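Local coordinates for divalent ion tolerance protein CutA1 (Ehrlichia chaffeensis, PDB 4IYQ) that belongs to the trimeric CutA family of divalent-ion tolerance proteins and may bind copper ions, at residues A[27-32]-A[104-109]; A[39-44]-A[95-100]; A[49-54]-A[78-83]. All blocks are in the same frame, centred on the assembly; numbering follows the deposited sequence.

Interaction 1. Residues A[27-32]-A[104-109]; sequences LLYTTT and AIITID
The phenol ring of Tyr29 is approached obliquely by the CD1 methyl of Ile106, which lies 4.4 Å from ring atom CD2, while Phe57 of the second subunit also packs against the ring. CG stands opposite the backbone N of Tyr29 (chi1 177°), which leans the ring toward the Thr31 end of the strand; its OH bonds to OD1 of Asn55 of the second subunit. The peptide groups beside it belong to strands 25-32 and 105-108, adjacent antiparallel strands of the ferredoxin-like sheet of CutA, strand order 2-3-1-4. Both carbonyls of the Tyr29 and Ile106 pair receive their N-H in the carbonyl plane: Tyr29 N reaches Ile106 O at 2.7 Å and Ile106 N reaches Tyr29 O at 2.9 Å. Leu27 and Ile108 form the next hydrogen-bonded pair, with Leu27 N 2.8 Å from Ile108 O and a matching return bond.

Leu27, Tyr29, Ile106 and Ile108 share one face of this two-strand unit, which looks toward the trimer interfaces. Leu28, Thr30, Ile105 and Thr107 share the other, where Leu28, Ile105 and Thr107 touch helix 87-97. There Leu28 and Thr107 run side by side, CG of Leu28 lying 4.0 Å from Thr107 OG1, and the methyls Leu28 CD2 and Ile105 CG2 meet at 4.3 Å. Beyond Ile106 and Thr107 the sheet continues into a strand of the second subunit, so at these two residues strand 105-108 has a neighbouring strand on each edge.

At the Ala104 end the ladder gives way to side-chain and water bonding. Water 1 accepts from Ala104 N and donates to Thr31 O, bridging the strands. Thr30 OG1 donates to Ala104 O over 2.8 Å, its oxygen tilted 35° from the carbonyl plane.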
ATOM      1  N   LEU A  27      -9.271  -3.081   3.491  1.00 17.34           N
ATOM      2  CA  LEU A  27      -7.946  -2.952   4.073  1.00  8.45           C
ATOM      3  C   LEU A  27      -7.899  -1.703   4.967  1.00 11.82           C
ATOM      4  O   LEU A  27      -8.425  -0.638   4.608  1.00 11.24           O
ATOM      5  CB  LEU A  27      -6.890  -2.858   2.986  1.00  8.39           C
ATOM      6  CG  LEU A  27      -6.843  -3.960   1.932  1.00  8.37           C
ATOM      7  CD1 LEU A  27      -5.738  -3.637   0.939  1.00  9.56           C
ATOM      8  CD2 LEU A  27      -6.657  -5.346   2.531  1.00  8.15           C
ATOM      9  N   LEU A  28      -7.279  -1.826   6.131  1.00 12.56           N
ATOM     10  CA  LEU A  28      -7.026  -0.661   6.958  1.00  8.78           C
ATOM     11  C   LEU A  28      -5.530  -0.418   7.052  1.00 13.12           C
ATOM     12  O   LEU A  28      -4.737  -1.344   7.232  1.00 14.66           O
ATOM     13  CB  LEU A  28      -7.632  -0.824   8.357  1.00  8.94           C
ATOM     14  CG  LEU A  28      -9.111  -0.439   8.475  1.00 24.40           C
ATOM     15  CD1 LEU A  28     -10.003  -1.460   7.794  1.00 27.92           C
ATOM     16  CD2 LEU A  28      -9.535  -0.251   9.917  1.00 23.11           C
ATOM     17  N   TYR A  29      -5.160   0.850   6.958  1.00 10.90           N
ATOM     18  CA  TYR A  29      -3.774   1.266   7.035  1.00  9.15           C
ATOM     19  C   TYR A  29      -3.578   2.239   8.192  1.00  9.64           C
ATOM     20  O   TYR A  29      -4.345   3.186   8.347  1.00 10.04           O
ATOM     21  CB  TYR A  29      -3.370   1.905   5.704  1.00  9.28           C
ATOM     22  CG  TYR A  29      -1.972   2.460   5.623  1.00 16.20           C
ATOM     23  CD1 TYR A  29      -0.932   1.683   5.136  1.00 12.83           C
ATOM     24  CD2 TYR A  29      -1.695   3.780   5.992  1.00 17.59           C
ATOM     25  CE1 TYR A  29       0.353   2.186   5.021  1.00 12.71           C
ATOM     26  CE2 TYR A  29      -0.405   4.298   5.892  1.00 20.43           C
ATOM     27  CZ  TYR A  29       0.617   3.488   5.398  1.00 19.74           C
ATOM     28  OH  TYR A  29       1.905   3.961   5.275  1.00 10.66           O
ATOM     29  N   THR A  30      -2.538   2.012   8.992  1.00 15.35           N
ATOM     30  CA  THR A  30      -2.214   2.917  10.092  1.00 13.64           C
ATOM     31  C   THR A  30      -0.703   2.874  10.341  1.00 16.48           C
ATOM     32  O   THR A  30       0.003   1.975   9.863  1.00 10.14           O
ATOM     33  CB  THR A  30      -2.995   2.552  11.410  1.00 17.31           C
ATOM     34  OG1 THR A  30      -2.909   3.618  12.361  1.00 19.05           O
ATOM     35  CG2 THR A  30      -2.450   1.275  12.054  1.00 14.65           C
ATOM     36  N   THR A  31      -0.203   3.854  11.083  1.00 14.71           N
ATOM     37  CA  THR A  31       1.214   3.860  11.432  1.00 19.73           C
ATOM     38  C   THR A  31       1.393   3.964  12.957  1.00 12.20           C
ATOM     39  O   THR A  31       0.531   4.470  13.650  1.00 12.54           O
ATOM     40  CB  THR A  31       1.953   5.015  10.716  1.00 12.13           C
ATOM     41  OG1 THR A  31       1.387   6.260  11.134  1.00 14.45           O
ATOM     42  CG2 THR A  31       1.793   4.908   9.219  1.00 11.66           C
ATOM     43  N   THR A  32       2.524   3.489  13.465  1.00 21.52           N
ATOM     44  CA  THR A  32       2.793   3.472  14.903  1.00 20.33           C
ATOM     45  C   THR A  32       4.226   3.912  15.165  1.00 20.63           C
ATOM     46  O   THR A  32       5.076   3.791  14.294  1.00 16.83           O
ATOM     47  CB  THR A  32       2.587   2.073  15.512  1.00 19.97           C
ATOM     48  OG1 THR A  32       3.409   1.134  14.818  1.00 20.65           O
ATOM     49  CG2 THR A  32       1.135   1.637  15.400  1.00 18.31           C
ATOM     50  N   ALA A 104      -3.321   8.188  11.802  1.00 13.50           N
ATOM     51  CA  ALA A 104      -3.887   7.943  10.481  1.00 14.73           C
ATOM     52  C   ALA A 104      -4.517   6.555  10.480  1.00 15.64           C
ATOM     53  O   ALA A 104      -3.817   5.556  10.595  1.00 18.44           O
ATOM     54  CB  ALA A 104      -2.808   8.045   9.389  1.00 13.62           C
ATOM     55  N   ILE A 105      -5.834   6.487  10.365  1.00 12.07           N
ATOM     56  CA  ILE A 105      -6.501   5.203  10.206  1.00 11.40           C
ATOM     57  C   ILE A 105      -7.326   5.255   8.951  1.00 15.07           C
ATOM     58  O   ILE A 105      -8.392   5.849   8.926  1.00 22.11           O
ATOM     59  CB  ILE A 105      -7.376   4.869  11.388  1.00 11.60           C
ATOM     60  CG1 ILE A 105      -6.593   5.079  12.691  1.00 12.03           C
ATOM     61  CG2 ILE A 105      -7.886   3.442  11.269  1.00 10.98           C
ATOM     62  CD1 ILE A 105      -7.500   5.120  13.921  1.00 22.32           C
ATOM     63  N   ILE A 106      -6.807   4.628   7.907  1.00 16.39           N
ATOM     64  CA  ILE A 106      -7.285   4.818   6.544  1.00 15.91           C
ATOM     65  C   ILE A 106      -7.808   3.512   5.942  1.00 16.92           C
ATOM     66  O   ILE A 106      -7.158   2.474   6.039  1.00  9.71           O
ATOM     67  CB  ILE A 106      -6.153   5.376   5.671  1.00 10.81           C
ATOM     68  CG1 ILE A 106      -5.684   6.720   6.245  1.00 12.93           C
ATOM     69  CG2 ILE A 106      -6.581   5.483   4.222  1.00 10.87           C
ATOM     70  CD1 ILE A 106      -4.436   7.265   5.576  1.00 15.21           C
ATOM     71  N   THR A 107      -8.983   3.583   5.328  1.00 10.39           N
ATOM     72  CA  THR A 107      -9.642   2.420   4.770  1.00 13.63           C
ATOM     73  C   THR A 107      -9.579   2.396   3.253  1.00 13.96           C
ATOM     74  O   THR A 107      -9.980   3.353   2.585  1.00 13.56           O
ATOM     75  CB  THR A 107     -11.127   2.364   5.179  1.00 17.63           C
ATOM     76  OG1 THR A 107     -11.237   2.434   6.601  1.00 26.23           O
ATOM     77  CG2 THR A 107     -11.773   1.073   4.667  1.00 11.10           C
ATOM     78  N   ILE A 108      -9.107   1.291   2.706  1.00  9.73           N
ATOM     79  CA  ILE A 108      -9.110   1.128   1.268  1.00 13.09           C
ATOM     80  C   ILE A 108      -9.943  -0.107   0.961  1.00 13.00           C
ATOM     81  O   ILE A 108      -9.717  -1.155   1.545  1.00 12.69           O
ATOM     82  CB  ILE A 108      -7.674   0.998   0.713  1.00 13.89           C
ATOM     83  CG1 ILE A 108      -6.984   2.349   0.744  1.00 16.75           C
ATOM     84  CG2 ILE A 108      -7.665   0.501  -0.710  1.00 13.33           C
ATOM     85  CD1 ILE A 108      -5.487   2.223   0.673  1.00 21.56           C
ATOM     86  N   ASP A 109     -10.930   0.044   0.079  1.00 12.80           N
ATOM     87  CA  ASP A 109     -11.772  -1.066  -0.344  1.00 16.74           C
ATOM     88  C   ASP A 109     -11.258  -1.589  -1.682  1.00 19.92           C
ATOM     89  O   ASP A 109     -11.419  -0.934  -2.714  1.00 23.40           O
ATOM     90  CB  ASP A 109     -13.244  -0.654  -0.477  1.00 11.03           C
ATOM     91  CG  ASP A 109     -13.985  -0.656   0.861  1.00 25.52           C
ATOM     92  OD1 ASP A 109     -13.709  -1.515   1.712  1.00 24.92           O
ATOM     93  OD2 ASP A 109     -14.875   0.187   1.063  1.00 28.31           O
TER
HETATM   94  O   HOH W   1      -0.615   6.850  12.581  1.00 15.37           O

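Interaction 2. Residues A[39-44]-A[95-100]; sequences YRISNI and QAIHPY
Ile97, the last residue of helix 87-97, reaches across to Arg40, Ile41 and Ile44 of helix 35-47, and its side chain can be followed outward atom by atom. CB lies 4.0 Å from Arg40 NH1, near the end of that long side chain. CG1 is set between the backbone N and the carbonyl carbon (chi1 71°), which turns the branch toward helix 35-47, and comes 4.1 Å from Ile41 CG1. The terminal CD1 then enters the notch between two residues one helical turn apart: it rests against Ile41 CG1 on one hand and meets Ile44 tip to tip on the other, 4.0 Å from Ile44 CG2.

These helices pack on one side of the antiparallel sheet, as the two helices of a ferredoxin-like fold do, and the contact joins the first helix to the end of the second. Ile41 extends past Ile97 into the turn that follows, its CD1 3.8 Å from His98 CD2. The imidazole is held there by Tyr100 N, which donates to His98 ND1 in the ring plane, while NE2 makes weak bonds to strand 25-32.

Arg40 runs alongside Ile97 in the opposite sense. The arginine is extended from CG to NE, and its guanidinium lies with one face over Ile44 CD1, 3.7 Å above the plane. At its edge NH1 donates to Ile97 O over 3.1 Å, with the oxygen only 4° out of the guanidinium plane. Water 2 accepts from Arg40 NH2 and returns a weak bond to the same carbonyl. A positive group bound to a carbonyl at the C-terminal end of a helix would be expected to interact well with the helix dipole, so the solvent-facing side of this largely apolar contact probably gains an electrostatic component.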
ATOM      1  N   TYR A  39       2.477  -4.417  16.896  1.00 19.70           N
ATOM      2  CA  TYR A  39       2.165  -5.792  17.237  1.00 19.91           C
ATOM      3  C   TYR A  39       0.980  -5.792  18.191  1.00 16.65           C
ATOM      4  O   TYR A  39       0.038  -6.571  18.034  1.00 19.07           O
ATOM      5  CB  TYR A  39       3.368  -6.499  17.875  1.00 11.50           C
ATOM      6  CG  TYR A  39       3.213  -7.989  17.946  1.00 11.33           C
ATOM      7  CD1 TYR A  39       3.504  -8.795  16.848  1.00 13.14           C
ATOM      8  CD2 TYR A  39       2.745  -8.603  19.101  1.00 11.77           C
ATOM      9  CE1 TYR A  39       3.355 -10.185  16.905  1.00 10.78           C
ATOM     10  CE2 TYR A  39       2.586  -9.985  19.171  1.00 11.71           C
ATOM     11  CZ  TYR A  39       2.893 -10.765  18.072  1.00 30.12           C
ATOM     12  OH  TYR A  39       2.733 -12.128  18.147  1.00 31.35           O
ATOM     13  N   ARG A  40       1.016  -4.881  19.153  1.00 11.92           N
ATOM     14  CA  ARG A  40      -0.019  -4.803  20.165  1.00 16.00           C
ATOM     15  C   ARG A  40      -1.391  -4.536  19.535  1.00 17.99           C
ATOM     16  O   ARG A  40      -2.377  -5.188  19.862  1.00 11.79           O
ATOM     17  CB  ARG A  40       0.333  -3.722  21.189  1.00 13.27           C
ATOM     18  CG  ARG A  40      -0.798  -3.369  22.143  1.00 13.80           C
ATOM     19  CD  ARG A  40      -0.353  -2.353  23.196  1.00 14.90           C
ATOM     20  NE  ARG A  40      -1.465  -1.999  24.071  1.00 15.49           N
ATOM     21  CZ  ARG A  40      -2.332  -1.020  23.845  1.00 32.44           C
ATOM     22  NH1 ARG A  40      -2.224  -0.245  22.763  1.00 15.05           N
ATOM     23  NH2 ARG A  40      -3.308  -0.813  24.719  1.00 16.19           N
ATOM     24  N   ILE A  41      -1.450  -3.573  18.630  1.00 11.53           N
ATOM     25  CA  ILE A  41      -2.694  -3.260  17.954  1.00 13.52           C
ATOM     26  C   ILE A  41      -3.188  -4.463  17.144  1.00 14.05           C
ATOM     27  O   ILE A  41      -4.370  -4.837  17.180  1.00 10.40           O
ATOM     28  CB  ILE A  41      -2.511  -2.036  17.052  1.00 11.03           C
ATOM     29  CG1 ILE A  41      -2.406  -0.787  17.920  1.00 18.27           C
ATOM     30  CG2 ILE A  41      -3.661  -1.907  16.100  1.00 23.77           C
ATOM     31  CD1 ILE A  41      -2.002   0.443  17.167  1.00 19.14           C
ATOM     32  N   SER A  42      -2.249  -5.074  16.432  1.00 10.10           N
ATOM     33  CA  SER A  42      -2.524  -6.243  15.626  1.00  9.58           C
ATOM     34  C   SER A  42      -3.136  -7.318  16.509  1.00 13.17           C
ATOM     35  O   SER A  42      -4.205  -7.864  16.220  1.00  9.66           O
ATOM     36  CB  SER A  42      -1.233  -6.736  14.983  1.00  9.37           C
ATOM     37  OG  SER A  42      -0.733  -5.771  14.072  1.00 12.17           O
ATOM     38  N   ASN A  43      -2.442  -7.588  17.607  1.00 10.31           N
ATOM     39  CA  ASN A  43      -2.894  -8.512  18.626  1.00 10.73           C
ATOM     40  C   ASN A  43      -4.296  -8.269  19.173  1.00 14.88           C
ATOM     41  O   ASN A  43      -5.134  -9.163  19.123  1.00 14.78           O
ATOM     42  CB  ASN A  43      -1.901  -8.488  19.778  1.00 21.75           C
ATOM     43  CG  ASN A  43      -1.457  -9.851  20.161  1.00 28.80           C
ATOM     44  OD1 ASN A  43      -0.568 -10.413  19.531  1.00 38.33           O
ATOM     45  ND2 ASN A  43      -2.079 -10.414  21.185  1.00 30.31           N
ATOM     46  N   ILE A  44      -4.536  -7.060  19.687  1.00 16.82           N
ATOM     47  CA  ILE A  44      -5.821  -6.689  20.265  1.00 11.75           C
ATOM     48  C   ILE A  44      -6.962  -6.835  19.249  1.00 15.50           C
ATOM     49  O   ILE A  44      -8.022  -7.372  19.574  1.00 12.40           O
ATOM     50  CB  ILE A  44      -5.788  -5.239  20.845  1.00 17.52           C
ATOM     51  CG1 ILE A  44      -4.950  -5.206  22.136  1.00 16.77           C
ATOM     52  CG2 ILE A  44      -7.199  -4.738  21.156  1.00 12.65           C
ATOM     53  CD1 ILE A  44      -4.495  -3.804  22.582  1.00 13.67           C
ATOM     54  N   GLN A  95      -8.574   3.703  17.138  1.00 13.35           N
ATOM     55  CA  GLN A  95      -8.497   5.061  17.690  1.00 19.78           C
ATOM     56  C   GLN A  95      -8.400   5.028  19.221  1.00 19.71           C
ATOM     57  O   GLN A  95      -7.598   5.741  19.814  1.00 20.98           O
ATOM     58  CB  GLN A  95      -9.710   5.904  17.259  1.00 14.68           C
ATOM     59  N   ALA A  96      -9.182   4.162  19.851  1.00 15.12           N
ATOM     60  CA  ALA A  96      -9.203   4.067  21.305  1.00 15.98           C
ATOM     61  C   ALA A  96      -7.880   3.571  21.880  1.00 24.77           C
ATOM     62  O   ALA A  96      -7.502   3.975  22.967  1.00 27.52           O
ATOM     63  CB  ALA A  96     -10.337   3.170  21.756  1.00 16.00           C
ATOM     64  N   ILE A  97      -7.166   2.703  21.166  1.00 24.33           N
ATOM     65  CA  ILE A  97      -5.976   2.090  21.752  1.00 20.32           C
ATOM     66  C   ILE A  97      -4.667   2.625  21.198  1.00 19.59           C
ATOM     67  O   ILE A  97      -3.604   2.263  21.690  1.00 22.38           O
ATOM     68  CB  ILE A  97      -5.974   0.557  21.551  1.00 22.09           C
ATOM     69  CG1 ILE A  97      -5.717   0.209  20.080  1.00 13.29           C
ATOM     70  CG2 ILE A  97      -7.271  -0.048  22.076  1.00 14.52           C
ATOM     71  CD1 ILE A  97      -5.838  -1.242  19.752  1.00 12.61           C
ATOM     72  N   HIS A  98      -4.742   3.492  20.191  1.00 21.55           N
ATOM     73  CA  HIS A  98      -3.550   4.016  19.513  1.00 18.43           C
ATOM     74  C   HIS A  98      -2.746   4.968  20.405  1.00 19.58           C
ATOM     75  O   HIS A  98      -3.311   5.812  21.102  1.00 21.48           O
ATOM     76  CB  HIS A  98      -3.958   4.737  18.231  1.00 14.30           C
ATOM     77  CG  HIS A  98      -2.920   4.694  17.160  1.00 30.91           C
ATOM     78  ND1 HIS A  98      -1.762   5.436  17.219  1.00 33.79           N
ATOM     79  CD2 HIS A  98      -2.859   3.990  16.004  1.00 27.44           C
ATOM     80  CE1 HIS A  98      -1.031   5.195  16.143  1.00 28.44           C
ATOM     81  NE2 HIS A  98      -1.673   4.322  15.390  1.00 23.22           N
ATOM     82  N   PRO A  99      -1.418   4.842  20.381  1.00 23.64           N
ATOM     83  CA  PRO A  99      -0.558   5.773  21.131  1.00 17.11           C
ATOM     84  C   PRO A  99      -0.691   7.233  20.689  1.00 23.66           C
ATOM     85  O   PRO A  99      -0.586   8.135  21.523  1.00 22.32           O
ATOM     86  CB  PRO A  99       0.859   5.257  20.847  1.00 16.91           C
ATOM     87  CG  PRO A  99       0.724   4.313  19.654  1.00 16.64           C
ATOM     88  CD  PRO A  99      -0.662   3.754  19.736  1.00 18.41           C
ATOM     89  N   TYR A 100      -0.948   7.467  19.405  1.00 26.32           N
ATOM     90  CA  TYR A 100      -1.112   8.831  18.899  1.00 27.42           C
ATOM     91  C   TYR A 100      -2.499   9.376  19.214  1.00 29.39           C
ATOM     92  O   TYR A 100      -3.488   8.649  19.140  1.00 31.93           O
ATOM     93  CB  TYR A 100      -0.897   8.895  17.377  1.00 26.73           C
ATOM     94  CG  TYR A 100       0.499   8.583  16.868  1.00 25.30           C
ATOM     95  CD1 TYR A 100       1.619   8.739  17.676  1.00 22.99           C
ATOM     96  CD2 TYR A 100       0.690   8.125  15.560  1.00 26.29           C
ATOM     97  CE1 TYR A 100       2.897   8.444  17.199  1.00 27.93           C
ATOM     98  CE2 TYR A 100       1.959   7.829  15.072  1.00 24.22           C
ATOM     99  CZ  TYR A 100       3.057   7.993  15.893  1.00 28.33           C
ATOM    100  OH  TYR A 100       4.311   7.700  15.403  1.00 28.56           O
TER
HETATM  101  O   HOH W   2      -4.509   1.577  24.801  1.00 35.91           O

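Interaction 3. Residues A[49-54]-A[78-83]; sequences KLIACA and IILKTT
Leu80 and Ala54 make the dense part of this contact: Leu80 CD2 lies 3.5 Å from Ala54 CB and 3.8 Å from Ile51 CD1, so one leucine methyl touches two residues of the opposite segment. With CG1 between its backbone N and carbonyl carbon (chi1 65°), Ile51 directs CD1 onto that methyl, its side chain slanting across Leu80. Ile78 CG2 adds a further methyl 3.9 Å from Ala54 CB, and Ser42, Leu45 and Leu46 of helix 35-47 cover this apolar patch.

The segments belong to the beta hairpin of strands 53-66 and 69-83. Two backbone bonds join them here: Ala52 N donates to Lys81 O almost straight at 2.8 Å (174° at the hydrogen), and Lys81 N donates to Cys53 O at 3.0 Å. On the reverse face the Lys81 chain runs past Cys53, with CG 3.7 Å from SG, although the modelled position of NZ close to the sulfur is doubtful.

Toward residue 49 the pairing frays. Lys49, with positive phi, ends helix 35-47 in a Schellman motif, and the partly exposed side chain of Leu50 points away from strand 69-83. What remains is one bond, Thr82 OG1 donating to Leu50 O over 2.8 Å from above the carbonyl plane.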
ATOM      1  N   LYS A  49     -11.444 -10.559  17.043  1.00 13.11           N
ATOM      2  CA  LYS A  49     -11.992 -11.031  15.779  1.00 18.25           C
ATOM      3  C   LYS A  49     -12.436  -9.865  14.898  1.00 18.16           C
ATOM      4  O   LYS A  49     -13.410  -9.989  14.154  1.00 20.03           O
ATOM      5  CB  LYS A  49     -13.163 -11.993  16.019  1.00 11.39           C
ATOM      6  CG  LYS A  49     -12.740 -13.309  16.609  1.00 14.31           C
ATOM      7  CD  LYS A  49     -13.927 -14.205  16.875  1.00 22.06           C
ATOM      8  CE  LYS A  49     -14.582 -14.694  15.608  1.00 34.01           C
ATOM      9  NZ  LYS A  49     -14.468 -16.178  15.461  1.00 42.24           N
ATOM     10  N   LEU A  50     -11.750  -8.728  15.025  1.00 13.96           N
ATOM     11  CA  LEU A  50     -12.060  -7.537  14.227  1.00 12.72           C
ATOM     12  C   LEU A  50     -11.264  -7.487  12.926  1.00 15.54           C
ATOM     13  O   LEU A  50     -11.653  -6.795  11.984  1.00 12.20           O
ATOM     14  CB  LEU A  50     -11.804  -6.262  15.034  1.00 12.58           C
ATOM     15  CG  LEU A  50     -12.845  -5.808  16.053  1.00 17.85           C
ATOM     16  CD1 LEU A  50     -12.283  -4.675  16.893  1.00 11.43           C
ATOM     17  CD2 LEU A  50     -14.057  -5.335  15.296  1.00 11.32           C
ATOM     18  N   ILE A  51     -10.134  -8.194  12.900  1.00 16.94           N
ATOM     19  CA  ILE A  51      -9.358  -8.403  11.677  1.00 17.38           C
ATOM     20  C   ILE A  51      -8.974  -9.885  11.547  1.00 17.19           C
ATOM     21  O   ILE A  51      -9.061 -10.644  12.518  1.00 19.42           O
ATOM     22  CB  ILE A  51      -8.079  -7.547  11.646  1.00 15.46           C
ATOM     23  CG1 ILE A  51      -7.124  -7.992  12.768  1.00 15.98           C
ATOM     24  CG2 ILE A  51      -8.439  -6.071  11.737  1.00  8.78           C
ATOM     25  CD1 ILE A  51      -5.710  -7.501  12.623  1.00  8.56           C
ATOM     26  N   ALA A  52      -8.528 -10.268  10.353  1.00  9.76           N
ATOM     27  CA  ALA A  52      -8.076 -11.622  10.045  1.00  8.61           C
ATOM     28  C   ALA A  52      -6.549 -11.714  10.057  1.00 10.03           C
ATOM     29  O   ALA A  52      -5.967 -12.770  10.311  1.00 11.18           O
ATOM     30  CB  ALA A  52      -8.624 -12.064   8.668  1.00  8.66           C
ATOM     31  N   CYS A  53      -5.901 -10.607   9.720  1.00  8.12           N
ATOM     32  CA  CYS A  53      -4.458 -10.557   9.755  1.00 12.96           C
ATOM     33  C   CYS A  53      -3.917  -9.137   9.652  1.00 13.62           C
ATOM     34  O   CYS A  53      -4.611  -8.213   9.240  1.00  7.83           O
ATOM     35  CB  CYS A  53      -3.877 -11.434   8.632  1.00 10.22           C
ATOM     36  SG  CYS A  53      -4.428 -10.975   6.985  1.00 29.61           S
ATOM     37  N   ALA A  54      -2.642  -9.007   9.989  1.00  7.89           N
ATOM     38  CA  ALA A  54      -1.929  -7.751   9.893  1.00  9.38           C
ATOM     39  C   ALA A  54      -0.606  -7.952   9.175  1.00 10.11           C
ATOM     40  O   ALA A  54       0.106  -8.929   9.428  1.00 10.95           O
ATOM     41  CB  ALA A  54      -1.685  -7.169  11.290  1.00  8.98           C
ATOM     42  N   ILE A  78       1.097  -0.488   9.140  1.00  9.30           N
ATOM     43  CA  ILE A  78       0.356  -1.736   9.176  1.00  8.84           C
ATOM     44  C   ILE A  78      -0.748  -1.762   8.146  1.00 11.69           C
ATOM     45  O   ILE A  78      -1.470  -0.785   7.987  1.00 12.22           O
ATOM     46  CB  ILE A  78      -0.306  -2.013  10.531  1.00  8.96           C
ATOM     47  CG1 ILE A  78       0.508  -1.465  11.699  1.00  9.52           C
ATOM     48  CG2 ILE A  78      -0.573  -3.509  10.673  1.00  8.63           C
ATOM     49  CD1 ILE A  78      -0.247  -1.561  13.005  1.00 22.24           C
ATOM     50  N   ILE A  79      -0.863  -2.884   7.450  1.00  8.20           N
ATOM     51  CA  ILE A  79      -2.040  -3.172   6.659  1.00 14.31           C
ATOM     52  C   ILE A  79      -2.849  -4.233   7.393  1.00 15.04           C
ATOM     53  O   ILE A  79      -2.351  -5.311   7.710  1.00 16.46           O
ATOM     54  CB  ILE A  79      -1.684  -3.663   5.249  1.00 13.14           C
ATOM     55  CG1 ILE A  79      -0.994  -2.550   4.465  1.00 14.07           C
ATOM     56  CG2 ILE A  79      -2.927  -4.114   4.510  1.00  7.81           C
ATOM     57  CD1 ILE A  79      -0.474  -3.013   3.109  1.00 15.73           C
ATOM     58  N   LEU A  80      -4.097  -3.903   7.678  1.00 14.22           N
ATOM     59  CA  LEU A  80      -4.994  -4.779   8.397  1.00  7.95           C
ATOM     60  C   LEU A  80      -6.085  -5.253   7.450  1.00 15.89           C
ATOM     61  O   LEU A  80      -6.566  -4.473   6.621  1.00 16.69           O
ATOM     62  CB  LEU A  80      -5.587  -4.044   9.591  1.00  8.24           C
ATOM     63  CG  LEU A  80      -4.505  -3.380  10.445  1.00 12.55           C
ATOM     64  CD1 LEU A  80      -5.048  -2.183  11.226  1.00  9.69           C
ATOM     65  CD2 LEU A  80      -3.906  -4.404  11.381  1.00  8.47           C
ATOM     66  N   LYS A  81      -6.442  -6.531   7.523  1.00  7.87           N
ATOM     67  CA  LYS A  81      -7.468  -7.060   6.631  1.00  7.97           C
ATOM     68  C   LYS A  81      -8.711  -7.537   7.365  1.00 12.48           C
ATOM     69  O   LYS A  81      -8.635  -8.343   8.296  1.00 16.46           O
ATOM     70  CB  LYS A  81      -6.891  -8.195   5.780  1.00  7.90           C
ATOM     71  CG  LYS A  81      -5.484  -7.896   5.280  1.00 27.83           C
ATOM     72  CD  LYS A  81      -5.124  -8.741   4.086  1.00 31.00           C
ATOM     73  CE  LYS A  81      -3.614  -8.825   3.929  1.00 35.88           C
ATOM     74  NZ  LYS A  81      -3.032  -9.831   4.872  1.00 33.29           N
ATOM     75  N   THR A  82      -9.866  -7.064   6.913  1.00  8.48           N
ATOM     76  CA  THR A  82     -11.132  -7.458   7.524  1.00 18.30           C
ATOM     77  C   THR A  82     -12.294  -7.427   6.509  1.00  9.20           C
ATOM     78  O   THR A  82     -12.074  -7.240   5.326  1.00 12.21           O
ATOM     79  CB  THR A  82     -11.452  -6.561   8.745  1.00  9.01           C
ATOM     80  OG1 THR A  82     -12.601  -7.082   9.413  1.00 10.33           O
ATOM     81  CG2 THR A  82     -11.713  -5.112   8.336  1.00  9.13           C
ATOM     82  N   THR A  83     -13.523  -7.634   6.967  1.00 19.50           N
ATOM     83  CA  THR A  83     -14.677  -7.503   6.082  1.00 18.42           C
ATOM     84  C   THR A  83     -15.250  -6.095   6.224  1.00 24.12           C
ATOM     85  O   THR A  83     -15.064  -5.439   7.266  1.00 23.60           O
ATOM     86  CB  THR A  83     -15.783  -8.556   6.380  1.00 21.97           C
ATOM     87  OG1 THR A  83     -16.200  -8.451   7.746  1.00 10.84           O
ATOM     88  CG2 THR A  83     -15.293  -9.982   6.105  1.00 19.34           C
TER

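Overall arrangement
From the N terminus, strand 25-32 leads into helix 35-47 and on to the hairpin of strands 53-66 and 69-83. Interaction 3 is the first to close, joining the start of that hairpin to its end. Helix 87-97 follows, and interaction 2 brings its end back to helix 35-47, enclosing interaction 3. Strand 105-108 then returns beside strand 25-32 in interaction 1, the outermost closure; the three are nested and none cross. Interactions 1 and 3 share one sheet through the backbone pairing of Leu28 with Leu80 and Thr30 with Ile78. Ser42 links interaction 2 to Ala54, and Ile41 links it to Thr32, seating helix 35-47 on the sheet.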